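NikO protein (Streptomyces tendae, PDB 4FQD) acts as an enolpyruvyl transferase essential in nikkomycin biosynthesis and belongs to the MurA subfamily of the EPSP synthase family. Local coordinates at residues L109-S117 with G194-V205; L170-L178 with V205-P215. The protein carries 4 engineered substitutions. All coordinates share one frame; numbering follows the deposited sequence.

Interactions 1 and 2 lie side by side on the same side of the chain's centre, with their own centres about 11 Å apart. Along the chain the order is 109-117, 170-178, 194-205 and 205-215, so the two contacts interleave. They share V205, the first residue after helix 192-204. This helix connects strands 174-176 and 209-213, the parallel pair of interaction 2. In interaction 1 it packs against helix 112-118. M177 joins the two contacts: its CE lies 3.6 Å from A199 CB. L212 and L170 also pack on the helix, against L200 and M202. Helix 192-204 therefore lies between a sheet and another helix, in keeping with the beta/alpha inverse barrel.

Interaction 1: L109-S117 with G194-V205; sequences LYLLPALVS and GAVKTALLMGAV. With SO4 (sulfate ion), chain C.
Y110 and P113 pack on helix 194-204 and S117 on V205 just beyond its end, in a buried helix-helix contact of the beta/alpha inverse barrel. The axes of 112-117 and 194-204 approach to 9.2 Å and run at 31° to each other, in the same general direction. A bound sulfate, probably a crystallisation additive, marks one end. There the extended chain of K197 passes over one face of the Y110 ring. K197 CD sits 4.2 Å from the ring centroid and 24° off the normal, a CH-pi contact nearer the ring's margin than its middle. The same lysine donates from K197 NZ to sulfate O1 at 3.0 Å. Y110 OH approaches O1 of the sulfate at 2.7 Å, a weak bond. T198 OG1 meets the edge of the ring. A 3.0 Å bond ties T198 OG1 to G194 O, which also accepts from T198 N on the opposite face of its plane. The middle is apolar. P113 CB touches L201 CB at 3.7 Å and M202 SD at 3.6 Å, and the bent methionine chain brings the sulfur to the proline. At the far end S117 holds OG anti to its backbone N (chi1 176°), beside V205 CB. From there S117 OG makes a weak 3.5 Å bond to V205 O. K197 NZ also forms a salt bridge to D220, and S193 OG bonds the sulfate. Helix 34-44 lies against Y110 and L201, helix 142-149 against T198 and M202, and helix 219-231 against V196 and L200.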
loop_
_atom_site.group_PDB
_atom_site.type_symbol
_atom_site.label_atom_id
_atom_site.label_comp_id
_atom_site.label_asym_id
_atom_site.label_seq_id
_atom_site.Cartn_x
_atom_site.Cartn_y
_atom_site.Cartn_z
ATOM N N LEU A 109 3.444 -17.447 -25.938
ATOM C CA LEU A 109 3.094 -18.406 -24.894
ATOM C C LEU A 109 1.604 -18.728 -24.884
ATOM O O LEU A 109 1.201 -19.828 -24.507
ATOM C CB LEU A 109 3.518 -17.878 -23.522
ATOM C CG LEU A 109 5.014 -17.887 -23.212
ATOM C CD1 LEU A 109 5.290 -17.199 -21.887
ATOM C CD2 LEU A 109 5.531 -19.312 -23.188
ATOM N N TYR A 110 0.788 -17.767 -25.301
ATOM C CA TYR A 110 -0.659 -17.940 -25.279
ATOM C C TYR A 110 -1.183 -18.548 -26.578
ATOM O O TYR A 110 -2.387 -18.553 -26.834
ATOM C CB TYR A 110 -1.352 -16.611 -24.969
ATOM C CG TYR A 110 -0.897 -16.006 -23.660
ATOM C CD1 TYR A 110 -1.270 -16.571 -22.447
ATOM C CD2 TYR A 110 -0.088 -14.878 -23.635
ATOM C CE1 TYR A 110 -0.855 -16.030 -21.248
ATOM C CE2 TYR A 110 0.332 -14.327 -22.438
ATOM C CZ TYR A 110 -0.054 -14.908 -21.248
ATOM O OH TYR A 110 0.361 -14.367 -20.054
ATOM N N LEU A 111 -0.266 -19.060 -27.392
ATOM C CA LEU A 111 -0.628 -19.796 -28.596
ATOM C C LEU A 111 -0.712 -21.281 -28.271
ATOM O O LEU A 111 -1.253 -22.067 -29.048
ATOM C CB LEU A 111 0.402 -19.561 -29.701
ATOM C CG LEU A 111 0.486 -18.142 -30.264
ATOM C CD1 LEU A 111 1.639 -18.022 -31.249
ATOM C CD2 LEU A 111 -0.825 -17.758 -30.926
ATOM N N LEU A 112 -0.169 -21.650 -27.115
ATOM C CA LEU A 112 -0.169 -23.039 -26.650
ATOM C C LEU A 112 -1.549 -23.716 -26.585
ATOM O O LEU A 112 -1.673 -24.879 -26.973
ATOM C CB LEU A 112 0.557 -23.166 -25.306
ATOM C CG LEU A 112 2.060 -22.887 -25.323
ATOM C CD1 LEU A 112 2.654 -23.057 -23.933
ATOM C CD2 LEU A 112 2.757 -23.793 -26.324
ATOM N N PRO A 113 -2.582 -23.008 -26.081
ATOM C CA PRO A 113 -3.909 -23.636 -26.096
ATOM C C PRO A 113 -4.387 -23.966 -27.508
ATOM O O PRO A 113 -5.048 -24.983 -27.706
ATOM C CB PRO A 113 -4.806 -22.560 -25.482
ATOM C CG PRO A 113 -3.904 -21.793 -24.595
ATOM C CD PRO A 113 -2.592 -21.746 -25.317
ATOM N N ALA A 114 -4.051 -23.116 -28.473
ATOM C CA ALA A 114 -4.426 -23.353 -29.862
ATOM C C ALA A 114 -3.666 -24.542 -30.441
ATOM O O ALA A 114 -4.239 -25.374 -31.143
ATOM C CB ALA A 114 -4.177 -22.110 -30.698
ATOM N N LEU A 115 -2.373 -24.613 -30.140
ATOM C CA LEU A 115 -1.514 -25.675 -30.651
ATOM C C LEU A 115 -1.902 -27.042 -30.095
ATOM O O LEU A 115 -2.042 -28.009 -30.843
ATOM C CB LEU A 115 -0.049 -25.379 -30.319
ATOM C CG LEU A 115 0.564 -24.119 -30.934
ATOM C CD1 LEU A 115 1.954 -23.868 -30.371
ATOM C CD2 LEU A 115 0.610 -24.232 -32.450
ATOM N N VAL A 116 -2.076 -27.117 -28.780
ATOM C CA VAL A 116 -2.347 -28.388 -28.118
ATOM C C VAL A 116 -3.746 -28.911 -28.446
ATOM O O VAL A 116 -4.005 -30.110 -28.359
ATOM C CB VAL A 116 -2.158 -28.283 -26.583
ATOM C CG1 VAL A 116 -3.381 -27.664 -25.928
ATOM C CG2 VAL A 116 -1.871 -29.648 -25.986
ATOM N N SER A 117 -4.640 -28.011 -28.839
ATOM C CA SER A 117 -6.018 -28.385 -29.127
ATOM C C SER A 117 -6.199 -28.746 -30.595
ATOM O O SER A 117 -7.128 -29.467 -30.956
ATOM C CB SER A 117 -6.968 -27.249 -28.748
ATOM O OG SER A 117 -8.299 -27.557 -29.112
ATOM N N GLY A 194 -1.804 -14.301 -16.489
ATOM C CA GLY A 194 -1.468 -15.320 -17.468
ATOM C C GLY A 194 -2.290 -16.585 -17.314
ATOM O O GLY A 194 -2.675 -17.209 -18.304
ATOM N N ALA A 195 -2.559 -16.965 -16.069
ATOM C CA ALA A 195 -3.338 -18.166 -15.786
ATOM C C ALA A 195 -4.785 -18.012 -16.246
ATOM O O ALA A 195 -5.397 -18.966 -16.722
ATOM C CB ALA A 195 -3.285 -18.495 -14.303
ATOM N N VAL A 196 -5.323 -16.805 -16.097
ATOM C CA VAL A 196 -6.696 -16.523 -16.499
ATOM C C VAL A 196 -6.841 -16.584 -18.015
ATOM O O VAL A 196 -7.793 -17.169 -18.533
ATOM C CB VAL A 196 -7.159 -15.141 -15.994
ATOM C CG1 VAL A 196 -8.552 -14.821 -16.516
ATOM C CG2 VAL A 196 -7.129 -15.097 -14.474
ATOM N N LYS A 197 -5.888 -15.980 -18.717
ATOM C CA LYS A 197 -5.882 -15.988 -20.175
ATOM C C LYS A 197 -5.825 -17.412 -20.711
ATOM O O LYS A 197 -6.576 -17.777 -21.616
ATOM C CB LYS A 197 -4.695 -15.186 -20.708
ATOM C CG LYS A 197 -4.707 -13.722 -20.303
ATOM C CD LYS A 197 -3.422 -13.027 -20.717
ATOM C CE LYS A 197 -3.394 -11.590 -20.228
ATOM N NZ LYS A 197 -2.177 -10.869 -20.691
ATOM N N THR A 198 -4.933 -18.214 -20.140
ATOM C CA THR A 198 -4.761 -19.599 -20.557
ATOM C C THR A 198 -6.018 -20.422 -20.290
ATOM O O THR A 198 -6.491 -21.146 -21.166
ATOM C CB THR A 198 -3.567 -20.255 -19.842
ATOM O OG1 THR A 198 -2.370 -19.525 -20.139
ATOM C CG2 THR A 198 -3.401 -21.697 -20.294
ATOM N N ALA A 199 -6.555 -20.300 -19.079
ATOM C CA ALA A 199 -7.744 -21.047 -18.683
ATOM C C ALA A 199 -8.945 -20.721 -19.564
ATOM O O ALA A 199 -9.724 -21.607 -19.916
ATOM C CB ALA A 199 -8.073 -20.785 -17.225
ATOM N N LEU A 200 -9.091 -19.447 -19.914
ATOM C CA LEU A 200 -10.172 -19.019 -20.793
ATOM C C LEU A 200 -10.030 -19.637 -22.178
ATOM O O LEU A 200 -11.000 -20.143 -22.742
ATOM C CB LEU A 200 -10.209 -17.496 -20.901
ATOM C CG LEU A 200 -11.103 -16.775 -19.895
ATOM C CD1 LEU A 200 -10.918 -15.276 -20.011
ATOM C CD2 LEU A 200 -12.556 -17.153 -20.126
ATOM N N LEU A 201 -8.816 -19.592 -22.717
ATOM C CA LEU A 201 -8.531 -20.178 -24.020
ATOM C C LEU A 201 -8.767 -21.684 -24.003
ATOM O O LEU A 201 -9.383 -22.233 -24.916
ATOM C CB LEU A 201 -7.094 -19.872 -24.444
ATOM C CG LEU A 201 -6.788 -18.419 -24.813
ATOM C CD1 LEU A 201 -5.294 -18.216 -25.011
ATOM C CD2 LEU A 201 -7.552 -18.014 -26.063
ATOM N N MET A 202 -8.277 -22.342 -22.956
ATOM C CA MET A 202 -8.450 -23.783 -22.804
ATOM C C MET A 202 -9.922 -24.152 -22.666
ATOM O O MET A 202 -10.359 -25.189 -23.162
ATOM C CB MET A 202 -7.669 -24.297 -21.592
ATOM C CG MET A 202 -6.159 -24.246 -21.754
ATOM S SD MET A 202 -5.571 -25.225 -23.148
ATOM C CE MET A 202 -6.093 -26.867 -22.658
ATOM N N GLY A 203 -10.681 -23.297 -21.989
ATOM C CA GLY A 203 -12.097 -23.533 -21.782
ATOM C C GLY A 203 -12.898 -23.483 -23.069
ATOM O O GLY A 203 -13.896 -24.187 -23.213
ATOM N N ALA A 204 -12.452 -22.655 -24.007
ATOM C CA ALA A 204 -13.160 -22.477 -25.271
ATOM C C ALA A 204 -12.874 -23.605 -26.261
ATOM O O ALA A 204 -13.711 -23.928 -27.103
ATOM C CB ALA A 204 -12.819 -21.128 -25.886
ATOM N N VAL A 205 -11.688 -24.198 -26.156
ATOM C CA VAL A 205 -11.294 -25.274 -27.060
ATOM C C VAL A 205 -11.533 -26.645 -26.437
ATOM O O VAL A 205 -11.016 -27.655 -26.916
ATOM C CB VAL A 205 -9.812 -25.156 -27.470
ATOM C CG1 VAL A 205 -9.585 -23.885 -28.275
ATOM C CG2 VAL A 205 -8.915 -25.185 -26.242
HETATM S S SO4 C . 0.997 -11.400 -18.625
HETATM O O1 SO4 C . -0.301 -12.063 -18.710
HETATM O O2 SO4 C . 1.595 -11.328 -19.956
HETATM O O3 SO4 C . 0.815 -10.051 -18.099
HETATM O O4 SO4 C . 1.874 -12.156 -17.734
#

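Interaction 2: L170-L178 with V205-P215; sequences LTPCTIDML and VTHGTTTLQHP
T174, I175 and D176 pair in parallel with T211, L212 and Q213, placing strand 174-176 at the edge of a mixed sheet beside strand 209-213. The backbone ladder alternates: T211 N to C173 O, I175 N to T211 O (3.0 Å), Q213 N to I175 O, then M177 N to Q213 O (2.7 Å). T174 and T211 lie side by side, and one water bridges their OG1 atoms and T209 O. On the face that carries I175 and L212, M177 CE, from just past its strand, touches L212 CD2 at 3.6 Å. Just after strand 209-213, H214 ND1 donates to D176 OD1 at 2.8 Å, near the plane of the H214 ring, on the syn side of the carboxylate but 27° out of its plane. L178 N reaches D176 OD1 from the opposite face of the carboxylate, at 3.3 Å, closing an Asx turn. L178 CD1 covers one face of the H214 ring, 3.8 Å from its centroid. With an alanine at D176, H214 ND1 and L178 N would probably lose their shared acceptor, and the imidazole would be held mainly by L178 over its face. Strand 242-248 continues the sheet, antiparallel to 209-213. Two neighbouring parallel strands linked through helix 192-204 form a beta-alpha-beta crossover, a building element of the EPSP synthase fold.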
loop_
_atom_site.group_PDB
_atom_site.type_symbol
_atom_site.label_atom_id
_atom_site.label_comp_id
_atom_site.label_asym_id
_atom_site.label_seq_id
_atom_site.Cartn_x
_atom_site.Cartn_y
_atom_site.Cartn_z
ATOM N N LEU A 170 -9.198 -33.123 -24.184
ATOM C CA LEU A 170 -9.288 -32.062 -23.192
ATOM C C LEU A 170 -10.575 -32.199 -22.390
ATOM O O LEU A 170 -11.629 -32.518 -22.940
ATOM C CB LEU A 170 -9.224 -30.692 -23.868
ATOM C CG LEU A 170 -7.948 -30.401 -24.660
ATOM C CD1 LEU A 170 -8.043 -29.054 -25.357
ATOM C CD2 LEU A 170 -6.732 -30.452 -23.749
ATOM N N THR A 171 -10.483 -31.966 -21.086
ATOM C CA THR A 171 -11.642 -32.067 -20.209
ATOM C C THR A 171 -11.869 -30.762 -19.453
ATOM O O THR A 171 -10.912 -30.105 -19.046
ATOM C CB THR A 171 -11.478 -33.216 -19.199
ATOM O OG1 THR A 171 -10.271 -33.027 -18.451
ATOM C CG2 THR A 171 -11.419 -34.555 -19.921
ATOM N N PRO A 172 -13.143 -30.382 -19.266
ATOM C CA PRO A 172 -13.490 -29.157 -18.539
ATOM C C PRO A 172 -13.102 -29.263 -17.069
ATOM O O PRO A 172 -12.843 -30.360 -16.574
ATOM C CB PRO A 172 -15.013 -29.086 -18.685
ATOM C CG PRO A 172 -15.435 -30.497 -18.894
ATOM C CD PRO A 172 -14.341 -31.111 -19.716
ATOM N N CYS A 173 -13.037 -28.119 -16.392
ATOM C CA CYS A 173 -12.604 -28.075 -14.999
ATOM C C CYS A 173 -13.168 -26.848 -14.274
ATOM O O CYS A 173 -13.612 -25.891 -14.909
ATOM C CB CYS A 173 -11.072 -28.085 -14.926
ATOM S SG CYS A 173 -10.393 -28.232 -13.259
ATOM N N THR A 174 -13.158 -26.888 -12.945
ATOM C CA THR A 174 -13.593 -25.758 -12.137
ATOM C C THR A 174 -12.397 -25.212 -11.367
ATOM O O THR A 174 -11.894 -25.862 -10.452
ATOM C CB THR A 174 -14.685 -26.176 -11.141
ATOM O OG1 THR A 174 -15.794 -26.734 -11.858
ATOM C CG2 THR A 174 -15.156 -24.980 -10.323
ATOM N N ILE A 175 -11.939 -24.022 -11.742
ATOM C CA ILE A 175 -10.724 -23.463 -11.159
ATOM C C ILE A 175 -10.964 -22.137 -10.448
ATOM O O ILE A 175 -11.652 -21.258 -10.966
ATOM C CB ILE A 175 -9.645 -23.220 -12.230
ATOM C CG1 ILE A 175 -9.558 -24.401 -13.198
ATOM C CG2 ILE A 175 -8.297 -22.946 -11.579
ATOM C CD1 ILE A 175 -8.561 -24.186 -14.322
ATOM N N ASP A 176 -10.386 -22.000 -9.259
ATOM C CA ASP A 176 -10.337 -20.717 -8.577
ATOM C C ASP A 176 -9.022 -20.047 -8.953
ATOM O O ASP A 176 -7.949 -20.556 -8.633
ATOM C CB ASP A 176 -10.419 -20.912 -7.063
ATOM C CG ASP A 176 -10.766 -19.629 -6.327
ATOM O OD1 ASP A 176 -10.517 -18.533 -6.872
ATOM O OD2 ASP A 176 -11.291 -19.720 -5.197
ATOM N N MET A 177 -9.106 -18.908 -9.633
ATOM C CA MET A 177 -7.914 -18.227 -10.138
ATOM C C MET A 177 -7.014 -17.674 -9.038
ATOM O O MET A 177 -5.881 -17.272 -9.303
ATOM C CB MET A 177 -8.298 -17.117 -11.117
ATOM C CG MET A 177 -8.871 -17.643 -12.414
ATOM S SD MET A 177 -7.682 -18.725 -13.225
ATOM C CE MET A 177 -8.743 -20.055 -13.748
ATOM N N LEU A 178 -7.513 -17.659 -7.806
ATOM C CA LEU A 178 -6.709 -17.219 -6.671
ATOM C C LEU A 178 -5.604 -18.226 -6.364
ATOM O O LEU A 178 -4.682 -17.943 -5.598
ATOM C CB LEU A 178 -7.587 -16.992 -5.440
ATOM C CG LEU A 178 -8.642 -15.893 -5.579
ATOM C CD1 LEU A 178 -9.343 -15.641 -4.253
ATOM C CD2 LEU A 178 -8.015 -14.615 -6.112
ATOM N N VAL A 205 -11.688 -24.198 -26.156
ATOM C CA VAL A 205 -11.294 -25.274 -27.060
ATOM C C VAL A 205 -11.533 -26.645 -26.437
ATOM O O VAL A 205 -11.016 -27.655 -26.916
ATOM C CB VAL A 205 -9.812 -25.156 -27.470
ATOM C CG1 VAL A 205 -9.585 -23.885 -28.275
ATOM C CG2 VAL A 205 -8.915 -25.185 -26.242
ATOM N N THR A 206 -12.323 -26.673 -25.369
ATOM C CA THR A 206 -12.627 -27.911 -24.664
ATOM C C THR A 206 -14.125 -28.200 -24.690
ATOM O O THR A 206 -14.941 -27.295 -24.529
ATOM C CB THR A 206 -12.150 -27.842 -23.198
ATOM O OG1 THR A 206 -10.730 -27.651 -23.166
ATOM C CG2 THR A 206 -12.502 -29.116 -22.445
ATOM N N HIS A 207 -14.483 -29.463 -24.903
ATOM C CA HIS A 207 -15.875 -29.884 -24.827
ATOM C C HIS A 207 -16.308 -30.022 -23.373
ATOM O O HIS A 207 -15.828 -30.899 -22.657
ATOM C CB HIS A 207 -16.069 -31.218 -25.550
ATOM C CG HIS A 207 -15.791 -31.154 -27.017
ATOM N ND1 HIS A 207 -15.658 -32.281 -27.803
ATOM C CD2 HIS A 207 -15.622 -30.100 -27.850
ATOM C CE1 HIS A 207 -15.421 -31.925 -29.047
ATOM N NE2 HIS A 207 -15.393 -30.601 -29.105
ATOM N N GLY A 208 -17.213 -29.154 -22.937
ATOM C CA GLY A 208 -17.710 -29.209 -21.575
ATOM C C GLY A 208 -17.780 -27.849 -20.911
ATOM O O GLY A 208 -17.332 -26.848 -21.470
ATOM N N THR A 209 -18.342 -27.816 -19.707
ATOM C CA THR A 209 -18.513 -26.568 -18.975
ATOM C C THR A 209 -17.335 -26.282 -18.048
ATOM O O THR A 209 -17.072 -27.034 -17.110
ATOM C CB THR A 209 -19.813 -26.574 -18.150
ATOM O OG1 THR A 209 -20.940 -26.631 -19.034
ATOM C CG2 THR A 209 -19.908 -25.321 -17.298
ATOM N N THR A 210 -16.631 -25.190 -18.323
ATOM C CA THR A 210 -15.518 -24.761 -17.488
ATOM C C THR A 210 -15.919 -23.526 -16.688
ATOM O O THR A 210 -16.453 -22.565 -17.240
ATOM C CB THR A 210 -14.265 -24.452 -18.334
ATOM O OG1 THR A 210 -13.806 -25.653 -18.968
ATOM C CG2 THR A 210 -13.152 -23.889 -17.468
ATOM N N THR A 211 -15.666 -23.561 -15.384
ATOM C CA THR A 211 -16.035 -22.456 -14.508
ATOM C C THR A 211 -14.811 -21.843 -13.838
ATOM O O THR A 211 -14.086 -22.520 -13.109
ATOM C CB THR A 211 -17.033 -22.907 -13.427
ATOM O OG1 THR A 211 -18.167 -23.525 -14.052
ATOM C CG2 THR A 211 -17.499 -21.718 -12.600
ATOM N N LEU A 212 -14.588 -20.557 -14.087
ATOM C CA LEU A 212 -13.438 -19.857 -13.526
ATOM C C LEU A 212 -13.860 -18.922 -12.400
ATOM O O LEU A 212 -14.872 -18.228 -12.499
ATOM C CB LEU A 212 -12.700 -19.078 -14.616
ATOM C CG LEU A 212 -12.341 -19.874 -15.871
ATOM C CD1 LEU A 212 -11.489 -19.039 -16.817
ATOM C CD2 LEU A 212 -11.639 -21.174 -15.508
ATOM N N GLN A 213 -13.073 -18.902 -11.330
ATOM C CA GLN A 213 -13.413 -18.115 -10.152
ATOM C C GLN A 213 -12.393 -17.016 -9.882
ATOM O O GLN A 213 -11.190 -17.246 -9.976
ATOM C CB GLN A 213 -13.520 -19.025 -8.932
ATOM C CG GLN A 213 -14.595 -18.603 -7.976
ATOM C CD GLN A 213 -15.979 -18.774 -8.565
ATOM O OE1 GLN A 213 -16.866 -17.955 -8.335
ATOM N NE2 GLN A 213 -16.175 -19.853 -9.318
ATOM N N HIS A 214 -12.889 -15.831 -9.529
ATOM C CA HIS A 214 -12.046 -14.662 -9.265
ATOM C C HIS A 214 -11.070 -14.366 -10.403
ATOM O O HIS A 214 -9.856 -14.453 -10.218
ATOM C CB HIS A 214 -11.274 -14.835 -7.954
ATOM C CG HIS A 214 -12.137 -15.169 -6.778
ATOM N ND1 HIS A 214 -12.192 -16.430 -6.229
ATOM C CD2 HIS A 214 -12.981 -14.401 -6.046
ATOM C CE1 HIS A 214 -13.031 -16.429 -5.209
ATOM N NE2 HIS A 214 -13.526 -15.211 -5.078
ATOM N N PRO A 215 -11.595 -14.004 -11.582
ATOM C CA PRO A 215 -10.735 -13.814 -12.754
ATOM C C PRO A 215 -10.052 -12.449 -12.787
ATOM O O PRO A 215 -10.465 -11.522 -12.088
ATOM C CB PRO A 215 -11.723 -13.924 -13.914
ATOM C CG PRO A 215 -12.990 -13.376 -13.355
ATOM C CD PRO A 215 -13.015 -13.763 -11.897
HETATM O O HOH W 1 -12.654 -31.447 -25.340
HETATM O O HOH W 2 -17.546 -26.316 -14.116
#